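Uncharacterized protein (Mycobacterium tuberculosis, PDB 3DBO) acts as VapC5, the probable toxin of a type II toxin-antitoxin system, a PIN-family magnesium-dependent ribonuclease with limited activity on RNA, seen in complex with the antitoxin VapB5. Local coordinates at residues 48-51 with 52-56; 23-26 with 27-31; 73-76 with 77-80. All blocks are in the same frame, centred on the assembly; numbering follows the deposited sequence. Where two conformers were deposited one is given.

Contact 1: residues 48-51 with 52-56. With NA (sodium ion), chain C.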
ATOM      1  N   VAL B  48      -8.906  -8.877   0.367  1.00 19.40           N
ATOM      2  CA  VAL B  48      -7.810  -7.890   0.495  1.00 17.88           C
ATOM      3  C   VAL B  48      -7.564  -7.427   1.938  1.00 17.32           C
ATOM      4  O   VAL B  48      -8.490  -7.376   2.753  1.00 17.28           O
ATOM      5  CB  VAL B  48      -8.000  -6.647  -0.424  1.00 18.13           C
ATOM      6  CG1 VAL B  48      -7.919  -7.037  -1.900  1.00 19.19           C
ATOM      7  CG2 VAL B  48      -9.322  -5.907  -0.121  1.00 18.41           C
ATOM      8  N   ALA B  49      -6.301  -7.128   2.240  1.00 14.73           N
ATOM      9  CA  ALA B  49      -5.905  -6.463   3.493  1.00 14.02           C
ATOM     10  C   ALA B  49      -5.002  -5.282   3.121  1.00 12.91           C
ATOM     11  O   ALA B  49      -4.631  -5.113   1.955  1.00 11.89           O
ATOM     12  CB  ALA B  49      -5.159  -7.437   4.417  1.00 14.53           C
ATOM     13  N   THR B  50      -4.646  -4.441   4.093  1.00 11.26           N
ATOM     14  CA  THR B  50      -3.583  -3.489   3.834  1.00 10.76           C
ATOM     15  C   THR B  50      -2.561  -3.618   4.978  1.00 10.04           C
ATOM     16  O   THR B  50      -2.589  -4.616   5.731  1.00 10.01           O
ATOM     17  CB  THR B  50      -4.132  -2.056   3.620  1.00 10.45           C
ATOM     18  OG1 THR B  50      -3.087  -1.198   3.151  1.00 10.93           O
ATOM     19  CG2 THR B  50      -4.792  -1.479   4.913  1.00 10.42           C
ATOM     20  N   THR B  51      -1.655  -2.646   5.093  1.00 10.02           N
ATOM     21  CA  THR B  51      -0.678  -2.726   6.167  1.00 10.01           C
ATOM     22  C   THR B  51      -0.723  -1.462   7.010  1.00  9.64           C
ATOM     23  O   THR B  51      -1.361  -0.462   6.653  1.00 10.88           O
ATOM     24  CB  THR B  51       0.787  -2.907   5.638  1.00  9.43           C
ATOM     25  OG1 THR B  51       1.241  -1.656   5.104  1.00  8.72           O
ATOM     26  CG2 THR B  51       0.898  -4.021   4.541  1.00  9.00           C
ATOM     27  N   VAL B  52       0.008  -1.501   8.118  1.00  9.58           N
ATOM     28  CA  VAL B  52       0.123  -0.350   9.009  1.00  8.99           C
ATOM     29  C   VAL B  52       0.805   0.829   8.338  1.00  8.65           C
ATOM     30  O   VAL B  52       0.589   1.977   8.746  1.00  8.45           O
ATOM     31  CB  VAL B  52       0.897  -0.739  10.313  1.00  8.78           C
ATOM     32  CG1 VAL B  52      -0.003  -1.620  11.193  1.00  9.75           C
ATOM     33  CG2 VAL B  52       2.231  -1.444   9.995  1.00  9.46           C
ATOM     34  N   VAL B  53       1.630   0.555   7.324  1.00  6.87           N
ATOM     35  CA  VAL B  53       2.323   1.639   6.610  1.00  7.60           C
ATOM     36  C   VAL B  53       1.275   2.509   5.904  1.00  7.51           C
ATOM     37  O   VAL B  53       1.375   3.739   5.911  1.00  7.52           O
ATOM     38  CB  VAL B  53       3.360   1.087   5.599  1.00  7.75           C
ATOM     39  CG1 VAL B  53       3.975   2.193   4.789  1.00  9.62           C
ATOM     40  CG2 VAL B  53       4.451   0.257   6.382  1.00  8.47           C
ATOM     41  N   THR B  54       0.306   1.861   5.256  1.00  7.04           N
ATOM     42  CA  THR B  54      -0.766   2.597   4.571  1.00  8.55           C
ATOM     43  C   THR B  54      -1.659   3.303   5.579  1.00  7.70           C
ATOM     44  O   THR B  54      -2.053   4.447   5.339  1.00  9.08           O
ATOM     45  CB  THR B  54      -1.585   1.685   3.643  1.00  7.11           C
ATOM     46  OG1 THR B  54      -0.741   1.267   2.563  1.00  9.04           O
ATOM     47  CG2 THR B  54      -2.826   2.423   3.071  1.00 10.86           C
ATOM     48  N   LEU B  55      -1.963   2.658   6.704  1.00  8.66           N
ATOM     49  CA  LEU B  55      -2.714   3.342   7.791  1.00  8.25           C
ATOM     50  C   LEU B  55      -1.998   4.664   8.152  1.00  8.62           C
ATOM     51  O   LEU B  55      -2.613   5.727   8.224  1.00  9.00           O
ATOM     52  CB  LEU B  55      -2.862   2.425   9.029  1.00  8.83           C
ATOM     53  CG  LEU B  55      -3.624   3.015  10.221  1.00 10.39           C
ATOM     54  CD1 LEU B  55      -4.997   3.511   9.838  1.00 13.88           C
ATOM     55  CD2 LEU B  55      -3.702   2.030  11.432  1.00 10.89           C
ATOM     56  N   ALA B  56      -0.683   4.587   8.346  1.00  7.92           N
ATOM     57  CA  ALA B  56       0.127   5.762   8.667  1.00  8.20           C
ATOM     58  C   ALA B  56       0.086   6.830   7.572  1.00  8.82           C
ATOM     59  O   ALA B  56      -0.060   8.021   7.836  1.00  8.14           O
ATOM     60  CB  ALA B  56       1.582   5.330   8.908  1.00  8.70           C
TER
HETATM   61 NA    NA C 301       0.091  -1.187   2.721  1.00 19.82          NA
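Thr51 closes strand 48-51 and hands the chain directly to Val52, the first residue of helix 52-56, whose short axis runs at 66° to the strand and comes within 5.6 Å of it. Thr51 does double duty at this corner. Its carbonyl starts the helical bonding: Leu55 N donates to Thr51 O at 3.2 Å (N-H angle 166°). Its side chain takes the N-cap position. With OG1 held between its own N and carbonyl carbon (chi1 74°), the hydroxyl reaches forward to the start of the helix and accepts a weak bond from Val53 N at 3.2 Å.

The same oxygen also faces a sodium ion, 2.7 Å from Thr51 OG1. One turn on, Thr54 OG1 binds the ion from the helix side at 2.6 Å, so the metal bridges the strand end and the helix start, and Leu25 O of the adjacent strand is the third protein ligand. Thr54 OG1 is hydrogen-bonded to Thr27 OG1 as well. Thr50 crosses Thr54 at about a right angle, its OG1 lying 3.3 Å from Thr54 CB, and Thr50 OG1 is itself hydrogen-bonded to Leu25 O. Ile118 and Val121 of helix 113-124 pack on Thr51 within the core.

A threonine N-cap thus closes a strand-to-helix junction of the parallel-sheet PIN domain, beside Asp26, a predicted magnesium ligand.

Contact 2: residues 23-26 with 27-31; sequences GVLD and TSVFI. With NA (sodium ion), chain C.
Asp26 reaches forward from the end of strand 23-25 to grip Ser28 and Val29, in the helical turn that follows. Its CB lies 3.0 Å from Thr27 N. From there the carboxylate swings into the place between the backbone N and the carbonyl carbon (chi1 81°), which sets Asp26 CG 3.1 Å from Thr27 N and close to Ser28 OG. At the tip, OD1 takes two donors. Ser28 OG gives its proton to OD1 at 2.8 Å, on the syn lone pair. Val29 N reaches OD1 at 3.3 Å with an N-H angle of 151°, also on the syn side but 26° out of the carboxylate plane. The other oxygen, OD2, bonds to Thr131 OG1 and has a weak bond from a water, which also accepts from Thr27 N at 2.9 Å.

The backbone carbonyl of the same residue meets a ring: Asp26 O sits at the edge of Phe30, 3.4 Å from CD2 and near the ring plane. Leu25 CB meets this ring obliquely, 4.0 Å from Phe30 CE2, while Leu25 O is a ligand of the sodium ion.

One oxygen accepting from a hydroxyl and from an amide three residues on fixes the rotation of the carboxylate, and the bond from OD2 to Thr131 OG1 probably holds the second oxygen too. Such a second shell is consistent with the predicted role of Asp26 in binding magnesium alongside Asp115.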
ATOM      1  N   GLY B  23      -4.655 -10.574  -1.287  1.00 18.74           N
ATOM      2  CA  GLY B  23      -3.558  -9.660  -1.568  1.00 17.17           C
ATOM      3  C   GLY B  23      -3.500  -8.496  -0.597  1.00 15.13           C
ATOM      4  O   GLY B  23      -4.433  -8.257   0.174  1.00 15.37           O
ATOM      5  N   VAL B  24      -2.392  -7.773  -0.659  1.00 13.69           N
ATOM      6  CA  VAL B  24      -2.128  -6.650   0.233  1.00 12.23           C
ATOM      7  C   VAL B  24      -2.091  -5.339  -0.537  1.00 11.76           C
ATOM      8  O   VAL B  24      -1.228  -5.154  -1.381  1.00 12.35           O
ATOM      9  CB  VAL B  24      -0.764  -6.856   0.960  1.00 12.02           C
ATOM     10  CG1 VAL B  24      -0.461  -5.645   1.839  1.00 10.23           C
ATOM     11  CG2 VAL B  24      -0.779  -8.147   1.751  1.00 10.31           C
ATOM     12  N   LEU B  25      -3.042  -4.439  -0.258  1.00 11.41           N
ATOM     13  CA  LEU B  25      -3.120  -3.137  -0.916  1.00 11.93           C
ATOM     14  C   LEU B  25      -2.045  -2.208  -0.380  1.00 12.82           C
ATOM     15  O   LEU B  25      -1.821  -2.171   0.831  1.00 11.39           O
ATOM     16  CB  LEU B  25      -4.499  -2.507  -0.660  1.00 12.41           C
ATOM     17  CG  LEU B  25      -5.682  -3.435  -0.944  1.00 13.12           C
ATOM     18  CD1 LEU B  25      -6.963  -2.858  -0.333  1.00 16.01           C
ATOM     19  CD2 LEU B  25      -5.804  -3.657  -2.471  1.00 15.16           C
ATOM     20  N   ASP B  26      -1.379  -1.487  -1.281  1.00 12.84           N
ATOM     21  CA  ASP B  26      -0.445  -0.440  -0.890  1.00 14.25           C
ATOM     22  C   ASP B  26      -1.221   0.869  -0.774  1.00 14.50           C
ATOM     23  O   ASP B  26      -2.451   0.866  -0.925  1.00 15.74           O
ATOM     24  CB  ASP B  26       0.711  -0.349  -1.884  1.00 14.55           C
ATOM     25  CG  ASP B  26       0.349   0.436  -3.147  1.00 16.15           C
ATOM     26  OD1 ASP B  26      -0.849   0.508  -3.490  1.00 18.12           O
ATOM     27  OD2 ASP B  26       1.269   1.010  -3.768  1.00 17.64           O
ATOM     28  N   THR B  27      -0.537   1.990  -0.561  1.00 13.88           N
ATOM     29  CA  THR B  27      -1.244   3.264  -0.400  1.00 14.03           C
ATOM     30  C   THR B  27      -1.842   3.802  -1.706  1.00 14.30           C
ATOM     31  O   THR B  27      -2.924   4.389  -1.695  1.00 13.52           O
ATOM     32  CB  THR B  27      -0.331   4.313   0.268  1.00 14.34           C
ATOM     33  OG1 THR B  27       0.218   3.731   1.465  1.00 12.97           O
ATOM     34  CG2 THR B  27      -1.114   5.543   0.633  1.00 14.62           C
ATOM     35  N   SER B  28      -1.141   3.585  -2.825  1.00 14.01           N
ATOM     36  CA  SER B  28      -1.544   4.126  -4.123  1.00 15.48           C
ATOM     37  C   SER B  28      -2.936   3.684  -4.605  1.00 15.74           C
ATOM     38  O   SER B  28      -3.633   4.450  -5.282  1.00 17.19           O
ATOM     39  CB  SER B  28      -0.466   3.819  -5.188  1.00 14.87           C
ATOM     40  OG  SER B  28      -0.494   2.453  -5.542  1.00 14.69           O
ATOM     41  N   VAL B  29      -3.368   2.483  -4.234  1.00 15.99           N
ATOM     42  CA  VAL B  29      -4.714   2.004  -4.606  1.00 16.98           C
ATOM     43  C   VAL B  29      -5.818   2.894  -3.987  1.00 17.48           C
ATOM     44  O   VAL B  29      -6.910   3.034  -4.560  1.00 17.53           O
ATOM     45  CB  VAL B  29      -4.974   0.501  -4.274  0.50 16.68           C
ATOM     46  CG1 VAL B  29      -3.993  -0.401  -5.013  0.50 17.24           C
ATOM     47  CG2 VAL B  29      -4.932   0.238  -2.773  0.50 15.53           C
ATOM     48  N   PHE B  30      -5.533   3.488  -2.818  1.00 17.37           N
ATOM     49  CA  PHE B  30      -6.508   4.339  -2.120  1.00 17.73           C
ATOM     50  C   PHE B  30      -6.600   5.747  -2.720  1.00 18.83           C
ATOM     51  O   PHE B  30      -7.545   6.490  -2.437  1.00 19.63           O
ATOM     52  CB  PHE B  30      -6.188   4.427  -0.599  1.00 16.63           C
ATOM     53  CG  PHE B  30      -6.401   3.156   0.126  1.00 13.52           C
ATOM     54  CD1 PHE B  30      -7.635   2.874   0.707  1.00 13.51           C
ATOM     55  CD2 PHE B  30      -5.372   2.206   0.231  1.00 12.23           C
ATOM     56  CE1 PHE B  30      -7.843   1.683   1.372  1.00 13.22           C
ATOM     57  CE2 PHE B  30      -5.576   1.017   0.881  1.00 13.36           C
ATOM     58  CZ  PHE B  30      -6.808   0.734   1.470  1.00 15.35           C
ATOM     59  N   ILE B  31      -5.634   6.109  -3.555  1.00 20.41           N
ATOM     60  CA  ILE B  31      -5.557   7.443  -4.140  1.00 21.81           C
ATOM     61  C   ILE B  31      -6.115   7.480  -5.577  1.00 23.33           C
ATOM     62  O   ILE B  31      -5.910   6.544  -6.347  1.00 24.50           O
ATOM     63  CB  ILE B  31      -4.110   7.978  -4.096  1.00 21.36           C
ATOM     64  CG1 ILE B  31      -3.529   7.830  -2.681  1.00 22.07           C
ATOM     65  CG2 ILE B  31      -4.052   9.445  -4.546  1.00 22.19           C
ATOM     66  CD1 ILE B  31      -2.048   8.201  -2.557  1.00 23.95           C
TER
HETATM   67 NA    NA C 301       0.091  -1.187   2.721  1.00 19.82          NA
HETATM   68  O   HOH W   1       2.220   2.456  -1.463  1.00 25.19           O

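Contact 3: residues 73-76 with 77-80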
ATOM      1  N   GLN B  73     -12.179  14.666   2.116  1.00 11.28           N
ATOM      2  CA  GLN B  73     -11.957  13.543   1.191  1.00 11.27           C
ATOM      3  C   GLN B  73     -10.962  12.532   1.788  1.00 11.05           C
ATOM      4  O   GLN B  73     -11.180  11.318   1.743  1.00 11.23           O
ATOM      5  CB  GLN B  73     -11.485  14.031  -0.180  0.50 11.11           C
ATOM      6  CG  GLN B  73     -11.540  12.953  -1.259  0.50 11.94           C
ATOM      7  CD  GLN B  73     -12.845  12.172  -1.240  0.50 15.70           C
ATOM      8  OE1 GLN B  73     -13.917  12.733  -1.497  0.50 17.66           O
ATOM      9  NE2 GLN B  73     -12.766  10.883  -0.907  0.50 15.60           N
ATOM     10  N   ARG B  74      -9.860  13.051   2.302  1.00 10.88           N
ATOM     11  CA  ARG B  74      -8.780  12.200   2.815  1.00 10.75           C
ATOM     12  C   ARG B  74      -9.237  11.495   4.078  1.00  9.43           C
ATOM     13  O   ARG B  74      -8.855  10.353   4.340  1.00 10.20           O
ATOM     14  CB  ARG B  74      -7.525  13.024   3.058  1.00 10.80           C
ATOM     15  CG  ARG B  74      -6.812  13.428   1.747  1.00 12.19           C
ATOM     16  CD  ARG B  74      -5.538  14.153   2.016  1.00 14.97           C
ATOM     17  NE  ARG B  74      -4.950  14.703   0.796  1.00 12.58           N
ATOM     18  CZ  ARG B  74      -3.847  15.437   0.757  1.00 15.69           C
ATOM     19  NH1 ARG B  74      -3.197  15.723   1.875  1.00 13.64           N
ATOM     20  NH2 ARG B  74      -3.398  15.895  -0.410  1.00 16.63           N
ATOM     21  N   LEU B  75     -10.076  12.169   4.851  1.00  9.56           N
ATOM     22  CA  LEU B  75     -10.635  11.556   6.045  1.00  9.57           C
ATOM     23  C   LEU B  75     -11.535  10.355   5.673  1.00 10.15           C
ATOM     24  O   LEU B  75     -11.439   9.290   6.291  1.00  9.33           O
ATOM     25  CB  LEU B  75     -11.347  12.596   6.925  1.00 10.48           C
ATOM     26  CG  LEU B  75     -11.848  12.037   8.266  1.00 11.12           C
ATOM     27  CD1 LEU B  75     -10.712  11.421   9.126  1.00 11.08           C
ATOM     28  CD2 LEU B  75     -12.604  13.124   9.022  1.00 11.29           C
ATOM     29  N   ALA B  76     -12.383  10.511   4.655  1.00 10.52           N
ATOM     30  CA  ALA B  76     -13.107   9.357   4.077  1.00 11.20           C
ATOM     31  C   ALA B  76     -12.169   8.205   3.626  1.00 10.78           C
ATOM     32  O   ALA B  76     -12.466   7.033   3.828  1.00 11.60           O
ATOM     33  CB  ALA B  76     -14.006   9.814   2.888  1.00 11.39           C
ATOM     34  N   THR B  77     -11.044   8.551   3.012  1.00 11.20           N
ATOM     35  CA  THR B  77     -10.078   7.513   2.586  1.00 11.78           C
ATOM     36  C   THR B  77      -9.552   6.751   3.819  1.00 11.71           C
ATOM     37  O   THR B  77      -9.503   5.513   3.837  1.00 11.31           O
ATOM     38  CB  THR B  77      -8.912   8.144   1.793  1.00 11.82           C
ATOM     39  OG1 THR B  77      -9.434   9.063   0.819  1.00 14.09           O
ATOM     40  CG2 THR B  77      -8.090   7.059   1.092  1.00 12.13           C
ATOM     41  N   LEU B  78      -9.155   7.495   4.850  1.00 12.13           N
ATOM     42  CA  LEU B  78      -8.677   6.887   6.100  1.00 12.96           C
ATOM     43  C   LEU B  78      -9.736   5.971   6.716  1.00 12.99           C
ATOM     44  O   LEU B  78      -9.436   4.848   7.165  1.00 12.70           O
ATOM     45  CB  LEU B  78      -8.230   7.963   7.116  1.00 12.50           C
ATOM     46  CG  LEU B  78      -7.765   7.448   8.490  1.00 11.99           C
ATOM     47  CD1 LEU B  78      -6.533   6.543   8.342  1.00 13.76           C
ATOM     48  CD2 LEU B  78      -7.488   8.592   9.458  1.00 11.96           C
ATOM     49  N   GLU B  79     -10.986   6.439   6.720  1.00 13.34           N
ATOM     50  CA  GLU B  79     -12.078   5.679   7.284  1.00 14.47           C
ATOM     51  C   GLU B  79     -12.350   4.397   6.500  1.00 14.92           C
ATOM     52  O   GLU B  79     -12.828   3.433   7.080  1.00 16.24           O
ATOM     53  CB  GLU B  79     -13.352   6.551   7.388  1.00 14.49           C
ATOM     54  CG  GLU B  79     -13.283   7.559   8.561  1.00 16.87           C
ATOM     55  CD  GLU B  79     -14.206   8.772   8.393  1.00 19.60           C
ATOM     56  OE1 GLU B  79     -14.632   9.053   7.245  1.00 20.22           O
ATOM     57  OE2 GLU B  79     -14.487   9.455   9.408  1.00 17.68           O
ATOM     58  N   SER B  80     -12.043   4.382   5.202  1.00 15.36           N
ATOM     59  CA  SER B  80     -12.309   3.195   4.360  1.00 16.37           C
ATOM     60  C   SER B  80     -11.527   1.952   4.804  1.00 18.07           C
ATOM     61  O   SER B  80     -11.893   0.831   4.452  1.00 18.11           O
ATOM     62  CB  SER B  80     -12.089   3.493   2.862  1.00 16.45           C
ATOM     63  OG  SER B  80     -10.719   3.453   2.490  1.00 16.67           O
TER
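Over one face of the Glu79 carboxylate lies Leu75 CG, 4.0 Å from Glu79 CD and shifted toward OE2; Leu75 O stands above the same face, displaced toward OE1. That approach, 3.3 Å between Leu75 O and Glu79 OE1, sets two acceptors against each other, so no hydrogen bond joins them and the contact is probably somewhat unfavourable. Nearer the edge, Ala76 CA lies 3.5 Å beyond Glu79 OE1, tilted out of the plane on the Leu75 side. The carboxylate is folded back along its own helix because CG lies beside the backbone N (chi1 -76°). The flat end of Arg74 instead leaves the helix, its NE and NH1 making salt bridges with an acidic side chain of the partner protein's chain.

The backbone carries the usual helical bonds, among them Leu78 N to Arg74 O at 2.9 Å and Glu79 N to Leu75 O at 2.9 Å. Ser80 OG donates to Thr77 O at 2.7 Å, on a lone pair in the carbonyl plane.

Leu78 packs on Leu55, Leu58 and Val62, and Thr77 on Leu58, laying helix 68-79 against helix 52-64; Phe30, from the loop after strand 22-25, touches Thr77 and Ser80.

In the fold
Contacts 1 and 2 form a single buried unit: their strands are neighbours in the parallel sheet, linked by Ala49 O to Leu25 N, and both supply ligands to one sodium ion. Both turn from a strand into helical geometry, but through different chemistry, a threonine hydroxyl and carbonyl at 51 and an aspartate carboxylate at 26. Contact 3 lies farther out, its centre about 16 Å from the centre of the chain, wholly within one stretch of chain at helix 68-79 and partly exposed, with ordinary backbone bonds and a charged residue at its surface. It meets the other two through packing, on helix 52-64 and on the loop after strand 22-25.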